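Local coordinates for protein hydrazine synthase subunit alpha (PDB 5C2V) that catalyses the condensation of hydroxylamine with ammonia to hydrazine, the second half-reaction of the heme c-containing hydrazine synthase complex, at residues D[22-26]-D[343-347]; D[200-204]-D[412-416]; D[427-431]-D[587-592]; D[175-179]-D[224-228]. One frame throughout, in Å; residues are numbered along the deposited sequence.

Contact 1 of 4, residues D[22-26]-D[343-347]; sequences SKEVQ and LPDDR
Lys-23 of helix 18-25 and Gln-26, three residues on, both reach the tip of a β-hairpin, with Pro-344 between their contacts. The charged contacts belong to Lys-23. Its chain first runs straight and then bends at chi3 (77°) and chi4, which curls the ammonium back over the hairpin. There NZ donates to the carbonyl O of Pro-344 at 2.6 Å, tilted somewhat out of the carbonyl plane. The same NZ forms a salt bridge with Asp-346 OD1 (3.2 Å), so one ammonium joins a backbone oxygen and a carboxylate of the same turn.

The neutral amide of Gln-26, on an extended chain, meets the Asp-345 carboxylate. The two planes stand almost perpendicular, 83° apart, and NE2 gives OD1 only a weak hydrogen bond, with an N-H...O angle of 122°. Asp-345 OD2 forms a salt bridge with Arg-347 NH2, within which the hydrogen bond is weak; this probably tempers the carboxylate's charge.

Van der Waals contact comes from the proline ring. CB of Pro-344 rests on the carbonyl O of Ser-22 at 3.3 Å, and its CD meets Gln-26 OE1 at 3.2 Å; Phe-293 packs on the same ring.

Within the tip, Asp-346 N bonds to Leu-343 O (2.9 Å) and Leu-343 N to Arg-347 O, while Asp-346 takes a left-handed backbone conformation. This is a type I turn with a G1 bulge, a classic connection between adjacent antiparallel strands, here 336-342 and 348-353 in one four-stranded sheet of the β-propeller domain.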
loop_
_atom_site.group_PDB
_atom_site.type_symbol
_atom_site.label_atom_id
_atom_site.label_comp_id
_atom_site.label_asym_id
_atom_site.label_seq_id
_atom_site.Cartn_x
_atom_site.Cartn_y
_atom_site.Cartn_z
ATOM N N SER D 22 23.277 -27.212 21.343
ATOM C CA SER D 22 21.903 -27.655 21.561
ATOM C C SER D 22 21.595 -28.971 20.849
ATOM O O SER D 22 20.722 -29.725 21.277
ATOM C CB SER D 22 20.918 -26.575 21.106
ATOM O OG SER D 22 21.055 -25.397 21.882
ATOM N N LYS D 23 22.314 -29.245 19.766
ATOM C CA LYS D 23 22.101 -30.472 19.005
ATOM C C LYS D 23 22.628 -31.688 19.770
ATOM O O LYS D 23 22.038 -32.768 19.717
ATOM C CB LYS D 23 22.770 -30.369 17.631
ATOM C CG LYS D 23 22.242 -29.223 16.776
ATOM C CD LYS D 23 22.932 -29.154 15.423
ATOM C CE LYS D 23 22.397 -30.210 14.469
ATOM N NZ LYS D 23 20.970 -29.964 14.119
ATOM N N GLU D 24 23.742 -31.503 20.470
ATOM C CA GLU D 24 24.352 -32.559 21.277
ATOM C C GLU D 24 23.704 -32.727 22.652
ATOM O O GLU D 24 23.531 -33.846 23.136
ATOM C CB GLU D 24 25.850 -32.288 21.451
ATOM C CG GLU D 24 26.624 -32.240 20.144
ATOM C CD GLU D 24 27.973 -31.553 20.273
ATOM O OE1 GLU D 24 28.200 -30.856 21.284
ATOM O OE2 GLU D 24 28.805 -31.708 19.354
ATOM N N VAL D 25 23.360 -31.608 23.282
ATOM C CA VAL D 25 22.912 -31.618 24.672
ATOM C C VAL D 25 21.436 -31.987 24.792
ATOM O O VAL D 25 20.937 -32.241 25.889
ATOM C CB VAL D 25 23.154 -30.246 25.341
ATOM C CG1 VAL D 25 22.054 -29.266 24.963
ATOM C CG2 VAL D 25 23.252 -30.392 26.854
ATOM N N GLN D 26 20.744 -32.023 23.657
ATOM C CA GLN D 26 19.314 -32.322 23.626
ATOM C C GLN D 26 18.968 -33.671 24.252
ATOM O O GLN D 26 18.313 -33.733 25.294
ATOM C CB GLN D 26 18.803 -32.287 22.188
ATOM C CG GLN D 26 17.326 -32.607 22.061
ATOM C CD GLN D 26 16.962 -33.116 20.686
ATOM O OE1 GLN D 26 16.193 -32.486 19.961
ATOM N NE2 GLN D 26 17.514 -34.267 20.319
ATOM N N LEU D 343 13.089 -28.337 16.610
ATOM C CA LEU D 343 13.945 -29.188 17.428
ATOM C C LEU D 343 15.393 -29.113 16.952
ATOM O O LEU D 343 15.647 -28.872 15.772
ATOM C CB LEU D 343 13.460 -30.642 17.395
ATOM C CG LEU D 343 12.253 -31.031 18.252
ATOM C CD1 LEU D 343 11.951 -32.515 18.099
ATOM C CD2 LEU D 343 12.495 -30.682 19.712
ATOM N N PRO D 344 16.349 -29.320 17.873
ATOM C CA PRO D 344 17.781 -29.395 17.556
ATOM C C PRO D 344 18.116 -30.518 16.574
ATOM O O PRO D 344 19.209 -30.541 16.011
ATOM C CB PRO D 344 18.424 -29.655 18.921
ATOM C CG PRO D 344 17.482 -29.041 19.891
ATOM C CD PRO D 344 16.114 -29.301 19.329
ATOM N N ASP D 345 17.172 -31.434 16.375
ATOM C CA ASP D 345 17.340 -32.550 15.453
ATOM C C ASP D 345 16.928 -32.140 14.046
ATOM O O ASP D 345 16.855 -32.976 13.144
ATOM C CB ASP D 345 16.513 -33.754 15.904
ATOM C CG ASP D 345 16.727 -34.093 17.362
ATOM O OD1 ASP D 345 17.847 -33.868 17.865
ATOM O OD2 ASP D 345 15.775 -34.581 18.004
ATOM N N ASP D 346 16.639 -30.848 13.890
ATOM C CA ASP D 346 16.113 -30.268 12.655
ATOM C C ASP D 346 14.715 -30.794 12.356
ATOM O O ASP D 346 14.287 -30.830 11.202
ATOM C CB ASP D 346 17.046 -30.536 11.469
ATOM C CG ASP D 346 18.410 -29.902 11.648
ATOM O OD1 ASP D 346 18.508 -28.907 12.395
ATOM O OD2 ASP D 346 19.382 -30.399 11.040
ATOM N N ARG D 347 14.005 -31.201 13.404
ATOM C CA ARG D 347 12.594 -31.526 13.276
ATOM C C ARG D 347 11.768 -30.386 13.854
ATOM O O ARG D 347 12.319 -29.439 14.416
ATOM C CB ARG D 347 12.267 -32.840 13.989
ATOM C CG ARG D 347 13.047 -34.040 13.474
ATOM C CD ARG D 347 12.603 -35.324 14.160
ATOM N NE ARG D 347 12.889 -35.310 15.591
ATOM C CZ ARG D 347 12.514 -36.265 16.437
ATOM N NH1 ARG D 347 11.834 -37.313 15.995
ATOM N NH2 ARG D 347 12.818 -36.171 17.724
#

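Contact 2 of 4, residues D[200-204]-D[412-416]; sequences RITGH and TYQPF
Pro-415 fits into the backbone bend of Thr-202 to His-204, just beyond helix 196-201. Its CG lies 3.3 Å from the carbonyl O of Thr-202, and its CB packs against His-204 CB at 3.6 Å. Beside it the Tyr-413 ring reaches the helix end with its rim: CE2 comes to 3.6 Å from Ile-201 O, which sits at the ring edge close to the ring plane. With CG opposite the backbone N (chi1 -161°), the tyrosine extends along the last helical residues, and its OH stands 4.3 Å from both Ile-201 CG2 and Thr-202 CG2.

The next shell fixes these surfaces. Thr-202 OG1 accepts from His-204 N at 3.2 Å with an N-H...O angle of 155°, an ST turn, and is also hydrogen-bonded to Ile-198 O. Gly-203, with positive phi, ends the helical path and lets the chain turn so that His-204 CB meets the proline ring. In the partner segment, Thr-412 OG1 donates in the carbonyl plane to a lone pair of Gln-414 OE1 (2.7 Å), bracing the loop that presents Tyr-413. Farther out, the His-204 ring meets Phe-406. In the gamma subunit, Val-26 packs on Tyr-413 and Glu-28 forms a salt bridge with Arg-200.

The contact thus joins the end of a short helix to a small antiparallel sheet, of which 415-417 is an outer strand, beside a subunit interface. No hydrogen bond spans the two segments. Carbonyl oxygens at the helix C-terminus, probably carrying extra negative charge, face carbon atoms of Pro-415 and Tyr-413, so van der Waals fit, with perhaps a weak C-H...O attraction, probably accounts for the contact.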
loop_
_atom_site.group_PDB
_atom_site.type_symbol
_atom_site.label_atom_id
_atom_site.label_comp_id
_atom_site.label_asym_id
_atom_site.label_seq_id
_atom_site.Cartn_x
_atom_site.Cartn_y
_atom_site.Cartn_z
ATOM N N ARG D 200 22.748 -11.133 43.469
ATOM C CA ARG D 200 23.957 -11.869 43.138
ATOM C C ARG D 200 24.660 -11.185 41.977
ATOM O O ARG D 200 25.868 -10.958 42.018
ATOM C CB ARG D 200 23.631 -13.328 42.798
ATOM C CG ARG D 200 24.667 -14.020 41.918
ATOM C CD ARG D 200 24.538 -15.537 41.987
ATOM N NE ARG D 200 25.296 -16.211 40.934
ATOM C CZ ARG D 200 26.614 -16.387 40.949
ATOM N NH1 ARG D 200 27.337 -15.932 41.962
ATOM N NH2 ARG D 200 27.210 -17.015 39.944
ATOM N N ILE D 201 23.893 -10.855 40.942
ATOM C CA ILE D 201 24.451 -10.198 39.766
ATOM C C ILE D 201 24.825 -8.731 40.003
ATOM O O ILE D 201 25.971 -8.336 39.792
ATOM C CB ILE D 201 23.467 -10.270 38.581
ATOM C CG1 ILE D 201 23.090 -11.725 38.289
ATOM C CG2 ILE D 201 24.067 -9.613 37.349
ATOM C CD1 ILE D 201 22.103 -11.890 37.151
ATOM N N THR D 202 23.855 -7.927 40.432
ATOM C CA THR D 202 24.064 -6.490 40.625
ATOM C C THR D 202 24.686 -6.108 41.970
ATOM O O THR D 202 25.509 -5.196 42.043
ATOM C CB THR D 202 22.742 -5.711 40.471
ATOM O OG1 THR D 202 21.813 -6.137 41.474
ATOM C CG2 THR D 202 22.144 -5.940 39.091
ATOM N N GLY D 203 24.291 -6.807 43.030
ATOM C CA GLY D 203 24.686 -6.429 44.376
ATOM C C GLY D 203 23.556 -5.795 45.169
ATOM O O GLY D 203 23.765 -5.282 46.269
ATOM N N HIS D 204 22.353 -5.831 44.602
ATOM C CA HIS D 204 21.157 -5.330 45.273
ATOM C C HIS D 204 19.940 -6.114 44.798
ATOM O O HIS D 204 19.887 -6.542 43.646
ATOM C CB HIS D 204 20.970 -3.834 45.002
ATOM C CG HIS D 204 19.951 -3.178 45.884
ATOM N ND1 HIS D 204 18.600 -3.434 45.783
ATOM C CD2 HIS D 204 20.088 -2.266 46.876
ATOM C CE1 HIS D 204 17.949 -2.713 46.679
ATOM N NE2 HIS D 204 18.828 -1.995 47.355
ATOM N N THR D 412 32.341 1.995 39.529
ATOM C CA THR D 412 32.559 1.017 40.591
ATOM C C THR D 412 31.556 -0.138 40.574
ATOM O O THR D 412 31.667 -1.069 41.373
ATOM C CB THR D 412 32.497 1.689 41.973
ATOM O OG1 THR D 412 31.187 2.228 42.186
ATOM C CG2 THR D 412 33.520 2.810 42.065
ATOM N N TYR D 413 30.593 -0.073 39.659
ATOM C CA TYR D 413 29.487 -1.032 39.582
ATOM C C TYR D 413 28.771 -1.176 40.926
ATOM O O TYR D 413 28.737 -2.258 41.514
ATOM C CB TYR D 413 29.988 -2.397 39.099
ATOM C CG TYR D 413 28.900 -3.296 38.549
ATOM C CD1 TYR D 413 28.411 -3.118 37.262
ATOM C CD2 TYR D 413 28.370 -4.329 39.313
ATOM C CE1 TYR D 413 27.418 -3.937 36.753
ATOM C CE2 TYR D 413 27.377 -5.152 38.814
ATOM C CZ TYR D 413 26.906 -4.952 37.533
ATOM O OH TYR D 413 25.919 -5.770 37.032
ATOM N N GLN D 414 28.211 -0.072 41.409
ATOM C CA GLN D 414 27.428 -0.065 42.641
ATOM C C GLN D 414 25.989 0.393 42.402
ATOM O O GLN D 414 25.765 1.518 41.955
ATOM C CB GLN D 414 28.098 0.820 43.693
ATOM C CG GLN D 414 29.434 0.282 44.178
ATOM C CD GLN D 414 30.101 1.193 45.187
ATOM O OE1 GLN D 414 30.844 2.102 44.824
ATOM N NE2 GLN D 414 29.838 0.949 46.466
ATOM N N PRO D 415 25.013 -0.484 42.685
ATOM C CA PRO D 415 23.590 -0.142 42.563
ATOM C C PRO D 415 23.218 1.119 43.343
ATOM O O PRO D 415 23.747 1.347 44.430
ATOM C CB PRO D 415 22.884 -1.366 43.151
ATOM C CG PRO D 415 23.848 -2.482 42.967
ATOM C CD PRO D 415 25.209 -1.872 43.139
ATOM N N PHE D 416 22.322 1.926 42.783
ATOM C CA PHE D 416 21.875 3.147 43.442
ATOM C C PHE D 416 20.429 3.485 43.090
ATOM O O PHE D 416 19.987 3.284 41.955
ATOM C CB PHE D 416 22.794 4.321 43.079
ATOM C CG PHE D 416 22.877 4.602 41.603
ATOM C CD1 PHE D 416 23.804 3.945 40.810
ATOM C CD2 PHE D 416 22.039 5.533 41.010
ATOM C CE1 PHE D 416 23.887 4.205 39.454
ATOM C CE2 PHE D 416 22.117 5.797 39.655
ATOM C CZ PHE D 416 23.043 5.132 38.876
#

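Contact 3 of 4, residues D[427-431]-D[587-592]; sequences SWGTW and HYDSPF
Thr-430 OG1 accepts a hydrogen bond from Trp-580 NE1 and lies above the Tyr-588 ring, 3.4 Å over its plane and displaced to the rim. Thr-430 belongs to strand 428-433, the middle strand of a three-stranded mixed sheet; its neighbour Trp-431, whose side chain leaves in the other direction, belongs to the heme c pocket. The methyl shares the same tyrosine face: CG2 makes a CH-π contact 3.7 Å from the ring centroid and only 18° off the normal. Tyr-588 is held at its far end by a hydrogen bond from OH to Tyr-551 O, which fixes the ring under both branches of the threonine.

Trp-428, two residues earlier on the same side of the strand, completes an aromatic cluster. Phe-592 brings its edge over one indole face in an edge-to-face pair, centroids 4.9 Å apart and planes at 60°. Tyr-588 CB meets the indole rim instead, 3.8 Å from CZ3. A chi1 of 58° folds the tryptophan between its own N and carbonyl carbon and turns one indole face to Phe-592 and the six-membered-ring edge to Tyr-588. Ser-590 OG, hydrogen-bonded to Ser-520 OG, touches Thr-430 CG2 at 3.3 Å.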
loop_
_atom_site.group_PDB
_atom_site.type_symbol
_atom_site.label_atom_id
_atom_site.label_comp_id
_atom_site.label_asym_id
_atom_site.label_seq_id
_atom_site.Cartn_x
_atom_site.Cartn_y
_atom_site.Cartn_z
ATOM N N SER D 427 13.124 8.534 38.090
ATOM C CA SER D 427 14.290 7.900 37.485
ATOM C C SER D 427 14.539 8.501 36.106
ATOM O O SER D 427 13.595 8.852 35.400
ATOM C CB SER D 427 14.093 6.386 37.385
ATOM O OG SER D 427 12.918 6.072 36.656
ATOM N N TRP D 428 15.806 8.629 35.724
ATOM C CA TRP D 428 16.131 9.254 34.448
ATOM C C TRP D 428 17.281 8.570 33.710
ATOM O O TRP D 428 18.017 7.764 34.282
ATOM C CB TRP D 428 16.445 10.741 34.658
ATOM C CG TRP D 428 17.565 11.020 35.612
ATOM C CD1 TRP D 428 17.504 11.005 36.975
ATOM C CD2 TRP D 428 18.908 11.387 35.273
ATOM N NE1 TRP D 428 18.730 11.327 37.505
ATOM C CE2 TRP D 428 19.608 11.565 36.482
ATOM C CE3 TRP D 428 19.586 11.574 34.066
ATOM C CZ2 TRP D 428 20.954 11.923 36.519
ATOM C CZ3 TRP D 428 20.923 11.929 34.103
ATOM C CH2 TRP D 428 21.592 12.099 35.321
ATOM N N GLY D 429 17.427 8.909 32.432
ATOM C CA GLY D 429 18.418 8.299 31.562
ATOM C C GLY D 429 18.749 9.232 30.412
ATOM O O GLY D 429 18.321 10.381 30.413
ATOM N N THR D 430 19.517 8.755 29.436
ATOM C CA THR D 430 19.949 9.620 28.338
ATOM C C THR D 430 19.792 9.007 26.945
ATOM O O THR D 430 19.671 7.790 26.788
ATOM C CB THR D 430 21.429 10.032 28.504
ATOM O OG1 THR D 430 22.244 8.858 28.615
ATOM C CG2 THR D 430 21.618 10.894 29.743
ATOM N N TRP D 431 19.796 9.858 25.925
ATOM C CA TRP D 431 19.897 9.352 24.560
ATOM C C TRP D 431 20.591 10.351 23.642
ATOM O O TRP D 431 20.543 11.564 23.866
ATOM C CB TRP D 431 18.516 8.974 24.004
ATOM C CG TRP D 431 17.583 10.119 23.754
ATOM C CD1 TRP D 431 16.611 10.582 24.591
ATOM C CD2 TRP D 431 17.512 10.928 22.572
ATOM N NE1 TRP D 431 15.947 11.635 24.010
ATOM C CE2 TRP D 431 16.484 11.869 22.771
ATOM C CE3 TRP D 431 18.225 10.951 21.369
ATOM C CZ2 TRP D 431 16.149 12.822 21.812
ATOM C CZ3 TRP D 431 17.891 11.900 20.418
ATOM C CH2 TRP D 431 16.863 12.821 20.645
ATOM N N HIS D 587 26.931 11.272 37.045
ATOM C CA HIS D 587 26.450 10.156 36.235
ATOM C C HIS D 587 26.377 10.571 34.770
ATOM O O HIS D 587 26.886 9.881 33.888
ATOM C CB HIS D 587 25.075 9.683 36.713
ATOM C CG HIS D 587 25.098 8.962 38.025
ATOM N ND1 HIS D 587 24.172 9.195 39.018
ATOM C CD2 HIS D 587 25.926 8.002 38.501
ATOM C CE1 HIS D 587 24.432 8.416 40.053
ATOM N NE2 HIS D 587 25.492 7.682 39.764
ATOM N N TYR D 588 25.730 11.709 34.526
ATOM C CA TYR D 588 25.638 12.291 33.191
ATOM C C TYR D 588 25.696 13.811 33.255
ATOM O O TYR D 588 25.048 14.431 34.099
ATOM C CB TYR D 588 24.351 11.860 32.488
ATOM C CG TYR D 588 24.336 10.422 32.029
ATOM C CD1 TYR D 588 25.180 9.987 31.014
ATOM C CD2 TYR D 588 23.464 9.504 32.595
ATOM C CE1 TYR D 588 25.164 8.673 30.587
ATOM C CE2 TYR D 588 23.440 8.192 32.174
ATOM C CZ TYR D 588 24.291 7.780 31.171
ATOM O OH TYR D 588 24.267 6.469 30.751
ATOM N N ASP D 589 26.482 14.406 32.365
ATOM C CA ASP D 589 26.573 15.858 32.273
ATOM C C ASP D 589 25.702 16.446 31.161
ATOM O O ASP D 589 25.751 17.647 30.904
ATOM C CB ASP D 589 28.027 16.282 32.075
ATOM C CG ASP D 589 28.908 15.880 33.238
ATOM O OD1 ASP D 589 28.780 16.495 34.317
ATOM O OD2 ASP D 589 29.725 14.952 33.072
ATOM N N SER D 590 24.931 15.600 30.486
ATOM C CA SER D 590 24.056 16.065 29.411
ATOM C C SER D 590 22.855 16.832 29.961
ATOM O O SER D 590 22.315 16.479 31.009
ATOM C CB SER D 590 23.582 14.888 28.556
ATOM O OG SER D 590 22.917 13.918 29.345
ATOM N N PRO D 591 22.435 17.894 29.252
ATOM C CA PRO D 591 21.303 18.730 29.674
ATOM C C PRO D 591 19.966 17.994 29.637
ATOM O O PRO D 591 19.750 17.141 28.775
ATOM C CB PRO D 591 21.309 19.876 28.653
ATOM C CG PRO D 591 22.679 19.868 28.062
ATOM C CD PRO D 591 23.093 18.432 28.049
ATOM N N PHE D 592 19.084 18.323 30.576
ATOM C CA PHE D 592 17.733 17.774 30.595
ATOM C C PHE D 592 16.837 18.499 29.596
ATOM O O PHE D 592 17.109 19.641 29.228
ATOM C CB PHE D 592 17.139 17.856 32.002
ATOM C CG PHE D 592 17.758 16.895 32.974
ATOM C CD1 PHE D 592 18.877 17.254 33.708
ATOM C CD2 PHE D 592 17.227 15.628 33.150
ATOM C CE1 PHE D 592 19.452 16.372 34.601
ATOM C CE2 PHE D 592 17.798 14.740 34.042
ATOM C CZ PHE D 592 18.912 15.112 34.768
#

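Contact 4 of 4, residues D[175-179]-D[224-228]; sequences VMDEF and NLSSN
An Asx turn headed by Asn-224 presents Leu-225 and Ser-226 to Asp-177 and Glu-178 of a second loop, in the buried middle of the chain. In the turn, Asn-224 OD1 accepts from Ser-226 N at 2.9 Å. The N-H is practically straight (178°), yet the donor stands well above the carbonyl plane, 69° out of it, and is not on a lone pair. The other end of the amide works too: ND2 donates to Asn-228 OD1 (3.3 Å, nearly in the amide plane) and to Val-244 O, so the Asn-224 side chain is fixed in rotation from both ends.

Across the gap the backbones come close, Asp-177 CA and Ser-226 CA being 5.1 Å apart. Asp-177 CA faces the carbonyl O of Leu-225 at 3.8 Å. Glu-178 points its extended chain toward Ser-226. The Glu-178 and Leu-225 side chains cross at about a right angle, and Glu-178 OE2 is hydrogen-bonded to Trp-545 NE1. How OE1 relates to Ser-226 OG is doubtful, because the model places them too near each other.

A water provides the sound polar link. It donates to Asp-177 OD2 at 2.8 Å and is hydrogen-bonded to Ser-227 OG at 2.9 Å. Asp-177 OD1 accepts from Asn-181 N and, weakly, from Phe-179 N, which holds the carboxylate in place for the water. Ser-227 OG in turn is bonded to Tyr-185 N.

The arrangement is a water-bridged loop-loop contact. Its Asx turn leads into strand 228-233, an outer strand of a four-stranded antiparallel sheet, consistent with a blade-to-blade connection in the β-propeller domain.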
loop_
_atom_site.group_PDB
_atom_site.type_symbol
_atom_site.label_atom_id
_atom_site.label_comp_id
_atom_site.label_asym_id
_atom_site.label_seq_id
_atom_site.Cartn_x
_atom_site.Cartn_y
_atom_site.Cartn_z
ATOM N N VAL D 175 -7.053 -0.898 31.704
ATOM C CA VAL D 175 -6.118 -0.269 30.783
ATOM C C VAL D 175 -6.524 -0.521 29.329
ATOM O O VAL D 175 -7.060 -1.579 28.996
ATOM C CB VAL D 175 -4.673 -0.776 31.034
ATOM C CG1 VAL D 175 -4.558 -2.261 30.727
ATOM C CG2 VAL D 175 -3.668 0.019 30.223
ATOM N N MET D 176 -6.285 0.468 28.472
ATOM C CA MET D 176 -6.601 0.352 27.053
ATOM C C MET D 176 -5.355 0.532 26.194
ATOM O O MET D 176 -4.529 1.403 26.467
ATOM C CB MET D 176 -7.658 1.385 26.650
ATOM C CG MET D 176 -9.092 0.882 26.699
ATOM S SD MET D 176 -10.283 2.198 26.373
ATOM C CE MET D 176 -11.807 1.265 26.262
ATOM N N ASP D 177 -5.220 -0.287 25.155
ATOM C CA ASP D 177 -4.130 -0.105 24.204
ATOM C C ASP D 177 -4.506 0.960 23.179
ATOM O O ASP D 177 -5.499 1.669 23.343
ATOM C CB ASP D 177 -3.751 -1.428 23.516
ATOM C CG ASP D 177 -4.856 -1.991 22.626
ATOM O OD1 ASP D 177 -5.908 -1.342 22.445
ATOM O OD2 ASP D 177 -4.659 -3.102 22.089
ATOM N N GLU D 178 -3.709 1.071 22.125
ATOM C CA GLU D 178 -3.922 2.094 21.110
ATOM C C GLU D 178 -5.104 1.765 20.192
ATOM O O GLU D 178 -5.600 2.631 19.472
ATOM C CB GLU D 178 -2.638 2.289 20.303
ATOM C CG GLU D 178 -1.487 2.824 21.151
ATOM C CD GLU D 178 -0.132 2.676 20.486
ATOM O OE1 GLU D 178 0.225 1.543 20.104
ATOM O OE2 GLU D 178 0.579 3.694 20.353
ATOM N N PHE D 179 -5.552 0.513 20.226
ATOM C CA PHE D 179 -6.741 0.094 19.488
ATOM C C PHE D 179 -7.985 0.122 20.374
ATOM O O PHE D 179 -9.064 -0.304 19.955
ATOM C CB PHE D 179 -6.543 -1.303 18.898
ATOM C CG PHE D 179 -5.526 -1.356 17.795
ATOM C CD1 PHE D 179 -5.570 -0.446 16.752
ATOM C CD2 PHE D 179 -4.524 -2.311 17.804
ATOM C CE1 PHE D 179 -4.635 -0.492 15.735
ATOM C CE2 PHE D 179 -3.585 -2.361 16.790
ATOM C CZ PHE D 179 -3.641 -1.449 15.755
ATOM N N ASN D 224 6.186 -0.269 26.019
ATOM C CA ASN D 224 5.307 -0.044 24.862
ATOM C C ASN D 224 3.832 0.149 25.235
ATOM O O ASN D 224 3.290 -0.578 26.067
ATOM C CB ASN D 224 5.425 -1.220 23.884
ATOM C CG ASN D 224 4.758 -0.948 22.539
ATOM O OD1 ASN D 224 4.085 0.064 22.352
ATOM N ND2 ASN D 224 4.936 -1.872 21.599
ATOM N N LEU D 225 3.198 1.140 24.610
ATOM C CA LEU D 225 1.795 1.461 24.875
ATOM C C LEU D 225 0.843 0.443 24.256
ATOM O O LEU D 225 -0.341 0.402 24.595
ATOM C CB LEU D 225 1.460 2.865 24.365
ATOM C CG LEU D 225 1.829 4.013 25.306
ATOM C CD1 LEU D 225 1.439 5.356 24.711
ATOM C CD2 LEU D 225 1.167 3.816 26.658
ATOM N N SER D 226 1.360 -0.370 23.343
ATOM C CA SER D 226 0.605 -1.505 22.828
ATOM C C SER D 226 1.270 -2.791 23.296
ATOM O O SER D 226 2.299 -2.756 23.970
ATOM C CB SER D 226 0.507 -1.463 21.303
ATOM O OG SER D 226 -0.435 -0.489 20.883
ATOM N N SER D 227 0.688 -3.926 22.930
ATOM C CA SER D 227 1.083 -5.203 23.512
ATOM C C SER D 227 2.415 -5.750 23.000
ATOM O O SER D 227 2.627 -5.882 21.796
ATOM C CB SER D 227 -0.013 -6.241 23.271
ATOM O OG SER D 227 -1.207 -5.888 23.949
ATOM N N ASN D 228 3.305 -6.060 23.938
ATOM C CA ASN D 228 4.490 -6.863 23.658
ATOM C C ASN D 228 4.264 -8.268 24.198
ATOM O O ASN D 228 3.848 -8.432 25.346
ATOM C CB ASN D 228 5.742 -6.245 24.282
ATOM C CG ASN D 228 6.229 -5.025 23.529
ATOM O OD1 ASN D 228 5.987 -4.885 22.332
ATOM N ND2 ASN D 228 6.928 -4.139 24.229
HETATM O O HOH W 1 -2.528 -4.871 21.539
#

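Contacts 2 and 3 are the one pair that touch: Phe-416 CE2 of contact 2 and His-587 CE1 of contact 3 approach to 3.5 Å in stacked rings, although the contact centres are 20 Å apart. Contact 3 lies nearest a heme c: Trp-431 of its first segment touches it, while the Thr-430 side chain is about 10 Å away and about 11 Å from that of the heme-linked Cys-556. The Glu-178 side chain of contact 4 lies about 11 Å from a heme c. Contact 4 is central, its centre 8 Å from that of the chain, and is nested in sequence inside the loop closed by contact 1, which lies peripherally, 32 Å from the chain centre.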